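Local coordinates for acetyl-CoA hydrolase/transferase family protein (Porphyromonas gingivalis, PDB 2NVV), which probably transfers coenzyme A from an acyl-CoA to acetate or hydrolyses acetyl-CoA, and binds zinc, at residues K434-K446 and L456-P469. Residues are numbered along the deposited sequence; the frame is centred on the assembly and turned at random.
Sequences KNPRERAHEIIDK and LRQYLELGVKGQTP
Arg457 and Asp445 form a salt bridge between the C-terminal end of helix 436-446 and helix 453-459. NH2 of Arg457 donates to OD2 of Asp445 over 3.1 Å; the oxygen lies near the guanidinium plane and is met on its anti side, well out of the carboxylate plane, with the two flat groups turned 42° apart. A second arginine, Arg437, reaches the backbone at Leu460. Its chain is extended from CG to NE, and NH2 gives a nearly straight bond (171°) to Leu460 O, 3.2 Å away, in the carbonyl plane and on a lone pair. Pro469 CG sits over the centre of the Arg437 guanidinium, 3.3 Å from CZ, so the group is gripped at its edge and covered on one face.

Between the two arginines lies an apolar layer. Leu460 CD1 makes a CH-pi contact over one face of the His441 ring, 4.0 Å from its centroid, and packs against Ala440 CB and Ile444 CD1. Ile444 divides its branches: CD1 meets Leu456 CB at 3.9 Å, while CG2 touches the aliphatic part of Arg457. At the helix start, Pro436 CG lies 3.7 Å from Thr468 OG1; Arg439 of this helix salt-bridges the zinc ligand Glu416, and Thr468 also uses its backbone to bond the second subunit. Helix 436-446 is thus packed against helix 453-459 and the chain that follows it, close to a zinc site and the dimer interface of this acetyl-CoA hydrolase/transferase family protein.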
ATOM      1  N   LYS A 434      11.191  15.138  -0.312  1.00  6.39           N
ATOM      2  CA  LYS A 434      10.770  16.289   0.481  1.00  6.39           C
ATOM      3  C   LYS A 434      10.033  15.926   1.753  1.00  7.03           C
ATOM      4  O   LYS A 434       9.310  14.930   1.798  1.00  8.52           O
ATOM      5  CB  LYS A 434       9.887  17.205  -0.371  1.00  6.39           C
ATOM      6  CG  LYS A 434      10.673  17.966  -1.407  1.00  8.42           C
ATOM      7  CD  LYS A 434       9.781  18.652  -2.420  1.00  8.59           C
ATOM      8  CE  LYS A 434      10.641  19.472  -3.386  1.00 10.96           C
ATOM      9  NZ  LYS A 434       9.870  19.999  -4.537  1.00 12.14           N
ATOM     10  N   ASN A 435      10.230  16.726   2.790  1.00  6.39           N
ATOM     11  CA  ASN A 435       9.553  16.488   4.056  1.00  6.39           C
ATOM     12  C   ASN A 435       8.192  17.173   3.948  1.00  6.39           C
ATOM     13  O   ASN A 435       7.882  17.765   2.911  1.00  6.39           O
ATOM     14  CB  ASN A 435      10.378  17.051   5.232  1.00  6.44           C
ATOM     15  CG  ASN A 435      10.458  18.561   5.231  1.00  6.39           C
ATOM     16  OD1 ASN A 435      11.026  19.152   6.139  1.00  6.95           O
ATOM     17  ND2 ASN A 435       9.890  19.190   4.218  1.00  6.74           N
ATOM     18  N   PRO A 436       7.365  17.109   5.007  1.00  6.39           N
ATOM     19  CA  PRO A 436       6.041  17.742   4.949  1.00  6.39           C
ATOM     20  C   PRO A 436       5.994  19.213   4.539  1.00  6.39           C
ATOM     21  O   PRO A 436       5.252  19.583   3.626  1.00  6.39           O
ATOM     22  CB  PRO A 436       5.488  17.491   6.348  1.00  6.39           C
ATOM     23  CG  PRO A 436       6.067  16.133   6.664  1.00  6.39           C
ATOM     24  CD  PRO A 436       7.501  16.286   6.225  1.00  6.39           C
ATOM     25  N   ARG A 437       6.790  20.050   5.201  1.00  6.79           N
ATOM     26  CA  ARG A 437       6.810  21.474   4.895  1.00  6.91           C
ATOM     27  C   ARG A 437       7.277  21.795   3.484  1.00  6.76           C
ATOM     28  O   ARG A 437       6.720  22.678   2.821  1.00  6.91           O
ATOM     29  CB  ARG A 437       7.683  22.221   5.896  1.00  7.07           C
ATOM     30  CG  ARG A 437       6.985  22.486   7.211  1.00  8.85           C
ATOM     31  CD  ARG A 437       7.864  23.262   8.176  1.00 10.64           C
ATOM     32  NE  ARG A 437       7.164  23.489   9.435  1.00 13.28           N
ATOM     33  CZ  ARG A 437       6.173  24.362   9.588  1.00 14.27           C
ATOM     34  NH1 ARG A 437       5.583  24.497  10.774  1.00 15.65           N
ATOM     35  NH2 ARG A 437       5.781  25.117   8.565  1.00 13.37           N
ATOM     36  N   GLU A 438       8.298  21.086   3.022  1.00  6.39           N
ATOM     37  CA  GLU A 438       8.828  21.316   1.682  1.00  6.55           C
ATOM     38  C   GLU A 438       7.850  20.889   0.593  1.00  6.58           C
ATOM     39  O   GLU A 438       7.743  21.531  -0.445  1.00  6.39           O
ATOM     40  CB  GLU A 438      10.163  20.579   1.512  1.00  7.85           C
ATOM     41  CG  GLU A 438      11.200  21.018   2.529  1.00 10.08           C
ATOM     42  CD  GLU A 438      12.361  20.055   2.644  1.00 11.16           C
ATOM     43  OE1 GLU A 438      12.143  18.833   2.488  1.00 11.72           O
ATOM     44  OE2 GLU A 438      13.495  20.519   2.910  1.00 13.31           O
ATOM     45  N   ARG A 439       7.113  19.813   0.827  1.00  6.89           N
ATOM     46  CA  ARG A 439       6.176  19.378  -0.198  1.00  6.79           C
ATOM     47  C   ARG A 439       4.878  20.211  -0.168  1.00  6.39           C
ATOM     48  O   ARG A 439       4.171  20.310  -1.167  1.00  6.39           O
ATOM     49  CB  ARG A 439       5.922  17.860  -0.084  1.00  6.39           C
ATOM     50  CG  ARG A 439       4.982  17.402   0.991  1.00  6.90           C
ATOM     51  CD  ARG A 439       4.764  15.896   0.845  1.00  6.94           C
ATOM     52  NE  ARG A 439       5.845  15.126   1.445  1.00  6.58           N
ATOM     53  CZ  ARG A 439       5.838  14.707   2.708  1.00  6.60           C
ATOM     54  NH1 ARG A 439       6.869  14.007   3.187  1.00  7.49           N
ATOM     55  NH2 ARG A 439       4.791  14.970   3.490  1.00  6.39           N
ATOM     56  N   ALA A 440       4.595  20.839   0.970  1.00  6.39           N
ATOM     57  CA  ALA A 440       3.418  21.696   1.080  1.00  6.39           C
ATOM     58  C   ALA A 440       3.669  22.972   0.265  1.00  6.39           C
ATOM     59  O   ALA A 440       2.801  23.436  -0.470  1.00  6.39           O
ATOM     60  CB  ALA A 440       3.148  22.048   2.544  1.00  6.39           C
ATOM     61  N   HIS A 441       4.862  23.542   0.392  1.00  6.94           N
ATOM     62  CA  HIS A 441       5.169  24.744  -0.370  1.00  6.39           C
ATOM     63  C   HIS A 441       5.236  24.454  -1.856  1.00  6.39           C
ATOM     64  O   HIS A 441       4.845  25.278  -2.677  1.00  7.23           O
ATOM     65  CB  HIS A 441       6.475  25.366   0.108  1.00  6.39           C
ATOM     66  CG  HIS A 441       6.311  26.215   1.327  1.00  7.04           C
ATOM     67  ND1 HIS A 441       6.772  25.835   2.568  1.00  7.03           N
ATOM     68  CD2 HIS A 441       5.705  27.414   1.500  1.00  6.96           C
ATOM     69  CE1 HIS A 441       6.462  26.765   3.454  1.00  6.61           C
ATOM     70  NE2 HIS A 441       5.815  27.734   2.831  1.00  7.12           N
ATOM     71  N   GLU A 442       5.723  23.275  -2.207  1.00  6.39           N
ATOM     72  CA  GLU A 442       5.795  22.888  -3.609  1.00  6.63           C
ATOM     73  C   GLU A 442       4.374  22.730  -4.151  1.00  6.39           C
ATOM     74  O   GLU A 442       4.051  23.243  -5.215  1.00  6.39           O
ATOM     75  CB  GLU A 442       6.570  21.576  -3.745  1.00  6.59           C
ATOM     76  CG  GLU A 442       6.699  21.054  -5.167  1.00  6.97           C
ATOM     77  CD  GLU A 442       7.532  21.947  -6.068  1.00  8.35           C
ATOM     78  OE1 GLU A 442       7.794  21.527  -7.216  1.00  8.28           O
ATOM     79  OE2 GLU A 442       7.916  23.054  -5.637  1.00  7.17           O
ATOM     80  N   ILE A 443       3.523  22.028  -3.410  1.00  6.39           N
ATOM     81  CA  ILE A 443       2.139  21.817  -3.825  1.00  6.39           C
ATOM     82  C   ILE A 443       1.376  23.133  -3.916  1.00  6.40           C
ATOM     83  O   ILE A 443       0.552  23.327  -4.801  1.00  6.39           O
ATOM     84  CB  ILE A 443       1.380  20.895  -2.841  1.00  6.39           C
ATOM     85  CG1 ILE A 443       1.923  19.465  -2.930  1.00  6.41           C
ATOM     86  CG2 ILE A 443      -0.117  20.914  -3.154  1.00  6.39           C
ATOM     87  CD1 ILE A 443       1.292  18.502  -1.951  1.00  6.39           C
ATOM     88  N   ILE A 444       1.640  24.034  -2.985  1.00  6.52           N
ATOM     89  CA  ILE A 444       0.975  25.328  -2.960  1.00  6.39           C
ATOM     90  C   ILE A 444       1.357  26.201  -4.153  1.00  6.82           C
ATOM     91  O   ILE A 444       0.499  26.743  -4.840  1.00  6.39           O
ATOM     92  CB  ILE A 444       1.316  26.073  -1.642  1.00  6.39           C
ATOM     93  CG1 ILE A 444       0.664  25.341  -0.467  1.00  6.39           C
ATOM     94  CG2 ILE A 444       0.833  27.511  -1.695  1.00  6.39           C
ATOM     95  CD1 ILE A 444       1.025  25.896   0.883  1.00  6.59           C
ATOM     96  N   ASP A 445       2.657  26.312  -4.403  1.00  6.39           N
ATOM     97  CA  ASP A 445       3.186  27.123  -5.494  1.00  6.39           C
ATOM     98  C   ASP A 445       2.926  26.587  -6.902  1.00  6.49           C
ATOM     99  O   ASP A 445       2.782  27.363  -7.848  1.00  6.57           O
ATOM    100  CB  ASP A 445       4.695  27.297  -5.310  1.00  6.39           C
ATOM    101  CG  ASP A 445       5.046  28.072  -4.059  1.00  8.12           C
ATOM    102  OD1 ASP A 445       6.242  28.100  -3.708  1.00  9.11           O
ATOM    103  OD2 ASP A 445       4.138  28.661  -3.429  1.00  9.11           O
ATOM    104  N   LYS A 446       2.860  25.265  -7.045  1.00  6.88           N
ATOM    105  CA  LYS A 446       2.680  24.656  -8.360  1.00  6.39           C
ATOM    106  C   LYS A 446       1.306  24.116  -8.736  1.00  6.39           C
ATOM    107  O   LYS A 446       0.914  24.199  -9.897  1.00  6.39           O
ATOM    108  CB  LYS A 446       3.698  23.527  -8.539  1.00  6.43           C
ATOM    109  CG  LYS A 446       5.159  23.909  -8.295  1.00  6.66           C
ATOM    110  CD  LYS A 446       5.593  25.136  -9.109  1.00  6.39           C
ATOM    111  CE  LYS A 446       7.013  24.950  -9.678  1.00  6.39           C
ATOM    112  NZ  LYS A 446       8.038  24.581  -8.669  1.00  6.39           N
ATOM    113  N   LEU A 456      -3.458  28.792   2.328  1.00  6.39           N
ATOM    114  CA  LEU A 456      -2.765  27.573   2.720  1.00  6.39           C
ATOM    115  C   LEU A 456      -1.342  27.896   3.180  1.00  6.39           C
ATOM    116  O   LEU A 456      -0.736  27.117   3.912  1.00  6.39           O
ATOM    117  CB  LEU A 456      -2.760  26.572   1.564  1.00  6.39           C
ATOM    118  CG  LEU A 456      -4.153  25.993   1.277  1.00  6.39           C
ATOM    119  CD1 LEU A 456      -4.128  25.193  -0.013  1.00  6.39           C
ATOM    120  CD2 LEU A 456      -4.612  25.118   2.464  1.00  6.39           C
ATOM    121  N   ARG A 457      -0.811  29.046   2.756  1.00  6.73           N
ATOM    122  CA  ARG A 457       0.523  29.447   3.184  1.00  6.39           C
ATOM    123  C   ARG A 457       0.401  29.920   4.626  1.00  7.07           C
ATOM    124  O   ARG A 457       1.296  29.700   5.436  1.00  6.62           O
ATOM    125  CB  ARG A 457       1.091  30.582   2.313  1.00  7.31           C
ATOM    126  CG  ARG A 457       1.520  30.173   0.929  1.00  7.59           C
ATOM    127  CD  ARG A 457       2.353  31.260   0.257  1.00  9.19           C
ATOM    128  NE  ARG A 457       2.599  30.968  -1.161  1.00 12.92           N
ATOM    129  CZ  ARG A 457       1.911  31.491  -2.175  1.00 14.81           C
ATOM    130  NH1 ARG A 457       0.923  32.349  -1.952  1.00 12.96           N
ATOM    131  NH2 ARG A 457       2.205  31.141  -3.420  1.00 13.56           N
ATOM    132  N   GLN A 458      -0.716  30.572   4.936  1.00  6.78           N
ATOM    133  CA  GLN A 458      -0.980  31.056   6.291  1.00  6.42           C
ATOM    134  C   GLN A 458      -1.218  29.889   7.247  1.00  7.01           C
ATOM    135  O   GLN A 458      -0.960  29.990   8.449  1.00  6.98           O
ATOM    136  CB  GLN A 458      -2.203  31.967   6.305  1.00  6.42           C
ATOM    137  CG  GLN A 458      -1.977  33.332   5.687  1.00  8.41           C
ATOM    138  CD  GLN A 458      -3.227  34.198   5.734  1.00  9.40           C
ATOM    139  OE1 GLN A 458      -4.272  33.818   5.210  1.00  9.07           O
ATOM    140  NE2 GLN A 458      -3.123  35.361   6.361  1.00 10.50           N
ATOM    141  N   TYR A 459      -1.716  28.780   6.713  1.00  6.53           N
ATOM    142  CA  TYR A 459      -1.977  27.602   7.525  1.00  6.39           C
ATOM    143  C   TYR A 459      -0.675  27.021   8.053  1.00  6.95           C
ATOM    144  O   TYR A 459      -0.642  26.434   9.135  1.00  7.27           O
ATOM    145  CB  TYR A 459      -2.706  26.536   6.708  1.00  6.39           C
ATOM    146  CG  TYR A 459      -3.033  25.294   7.503  1.00  6.39           C
ATOM    147  CD1 TYR A 459      -4.069  25.290   8.435  1.00  6.39           C
ATOM    148  CD2 TYR A 459      -2.278  24.128   7.351  1.00  6.39           C
ATOM    149  CE1 TYR A 459      -4.347  24.155   9.199  1.00  6.39           C
ATOM    150  CE2 TYR A 459      -2.545  22.986   8.110  1.00  6.39           C
ATOM    151  CZ  TYR A 459      -3.578  23.011   9.028  1.00  6.59           C
ATOM    152  OH  TYR A 459      -3.825  21.891   9.769  1.00  6.41           O
ATOM    153  N   LEU A 460       0.398  27.180   7.288  1.00  7.30           N
ATOM    154  CA  LEU A 460       1.702  26.661   7.688  1.00  7.98           C
ATOM    155  C   LEU A 460       2.398  27.536   8.728  1.00  8.47           C
ATOM    156  O   LEU A 460       3.452  27.167   9.262  1.00  8.92           O
ATOM    157  CB  LEU A 460       2.598  26.517   6.466  1.00  6.39           C
ATOM    158  CG  LEU A 460       2.153  25.430   5.492  1.00  6.80           C
ATOM    159  CD1 LEU A 460       2.966  25.535   4.199  1.00  6.39           C
ATOM    160  CD2 LEU A 460       2.323  24.054   6.155  1.00  7.34           C
ATOM    161  N   GLU A 461       1.812  28.693   9.019  1.00  9.73           N
ATOM    162  CA  GLU A 461       2.391  29.601   9.999  1.00 10.20           C
ATOM    163  C   GLU A 461       1.478  29.823  11.190  1.00 10.46           C
ATOM    164  O   GLU A 461       1.429  30.930  11.723  1.00  9.81           O
ATOM    165  CB  GLU A 461       2.688  30.950   9.343  1.00 11.73           C
ATOM    166  CG  GLU A 461       3.559  30.862   8.097  1.00 13.77           C
ATOM    167  CD  GLU A 461       4.926  30.226   8.361  1.00 17.19           C
ATOM    168  OE1 GLU A 461       5.689  30.044   7.378  1.00 17.64           O
ATOM    169  OE2 GLU A 461       5.242  29.909   9.537  1.00 18.52           O
ATOM    170  N   LEU A 462       0.762  28.783  11.612  1.00 11.46           N
ATOM    171  CA  LEU A 462      -0.158  28.916  12.733  1.00 11.08           C
ATOM    172  C   LEU A 462       0.437  28.509  14.071  1.00 11.30           C
ATOM    173  O   LEU A 462      -0.295  28.283  15.042  1.00 13.22           O
ATOM    174  CB  LEU A 462      -1.449  28.130  12.463  1.00 10.42           C
ATOM    175  CG  LEU A 462      -2.310  28.667  11.307  1.00 10.11           C
ATOM    176  CD1 LEU A 462      -3.645  27.914  11.234  1.00  8.90           C
ATOM    177  CD2 LEU A 462      -2.557  30.157  11.509  1.00  8.52           C
ATOM    178  N   GLY A 463       1.763  28.417  14.120  1.00 10.73           N
ATOM    179  CA  GLY A 463       2.440  28.066  15.356  1.00 10.62           C
ATOM    180  C   GLY A 463       2.564  26.601  15.737  1.00 10.88           C
ATOM    181  O   GLY A 463       3.114  26.296  16.794  1.00 11.63           O
ATOM    182  N   VAL A 464       2.073  25.691  14.901  1.00 11.87           N
ATOM    183  CA  VAL A 464       2.154  24.269  15.211  1.00 11.74           C
ATOM    184  C   VAL A 464       3.592  23.750  15.167  1.00 12.74           C
ATOM    185  O   VAL A 464       4.350  24.043  14.238  1.00 13.60           O
ATOM    186  CB  VAL A 464       1.269  23.437  14.240  1.00 11.16           C
ATOM    187  CG1 VAL A 464       1.437  21.945  14.523  1.00 10.64           C
ATOM    188  CG2 VAL A 464      -0.177  23.831  14.402  1.00 10.27           C
ATOM    189  N   LYS A 465       3.970  22.980  16.181  1.00 13.02           N
ATOM    190  CA  LYS A 465       5.309  22.415  16.247  1.00 14.03           C
ATOM    191  C   LYS A 465       5.348  20.942  15.855  1.00 12.57           C
ATOM    192  O   LYS A 465       4.413  20.183  16.146  1.00 13.27           O
ATOM    193  CB  LYS A 465       5.880  22.585  17.656  1.00 15.97           C
ATOM    194  CG  LYS A 465       6.279  24.022  17.968  1.00 19.47           C
ATOM    195  CD  LYS A 465       6.767  24.194  19.392  1.00 21.55           C
ATOM    196  CE  LYS A 465       7.187  25.637  19.642  1.00 22.58           C
ATOM    197  NZ  LYS A 465       6.075  26.591  19.382  1.00 23.09           N
ATOM    198  N   GLY A 466       6.424  20.543  15.183  1.00 11.56           N
ATOM    199  CA  GLY A 466       6.557  19.153  14.796  1.00  9.41           C
ATOM    200  C   GLY A 466       6.829  18.886  13.331  1.00  8.27           C
ATOM    201  O   GLY A 466       6.828  19.794  12.504  1.00  8.00           O
ATOM    202  N   GLN A 467       7.081  17.615  13.032  1.00  7.28           N
ATOM    203  CA  GLN A 467       7.343  17.138  11.678  1.00  6.78           C
ATOM    204  C   GLN A 467       6.221  17.568  10.721  1.00  6.39           C
ATOM    205  O   GLN A 467       6.487  18.063   9.630  1.00  6.39           O
ATOM    206  CB  GLN A 467       7.462  15.611  11.715  1.00  6.86           C
ATOM    207  CG  GLN A 467       7.364  14.897  10.381  1.00  6.39           C
ATOM    208  CD  GLN A 467       8.615  15.024   9.530  1.00  7.30           C
ATOM    209  OE1 GLN A 467       8.715  14.409   8.473  1.00  9.27           O
ATOM    210  NE2 GLN A 467       9.567  15.826   9.984  1.00  7.36           N
ATOM    211  N   THR A 468       4.972  17.401  11.143  1.00  6.39           N
ATOM    212  CA  THR A 468       3.825  17.764  10.309  1.00  7.01           C
ATOM    213  C   THR A 468       2.999  18.867  10.981  1.00  6.70           C
ATOM    214  O   THR A 468       2.390  18.651  12.034  1.00  6.39           O
ATOM    215  CB  THR A 468       2.932  16.520  10.048  1.00  6.39           C
ATOM    216  OG1 THR A 468       3.727  15.479   9.458  1.00  6.39           O
ATOM    217  CG2 THR A 468       1.781  16.865   9.117  1.00  6.92           C
ATOM    218  N   PRO A 469       2.977  20.067  10.371  1.00  6.39           N
ATOM    219  CA  PRO A 469       2.258  21.254  10.847  1.00  6.39           C
ATOM    220  C   PRO A 469       0.731  21.215  10.760  1.00  7.79           C
ATOM    221  O   PRO A 469       0.115  22.200  10.337  1.00  6.39           O
ATOM    222  CB  PRO A 469       2.824  22.384   9.976  1.00  6.39           C
ATOM    223  CG  PRO A 469       4.084  21.829   9.402  1.00  6.39           C
ATOM    224  CD  PRO A 469       3.749  20.394   9.161  1.00  6.39           C
TER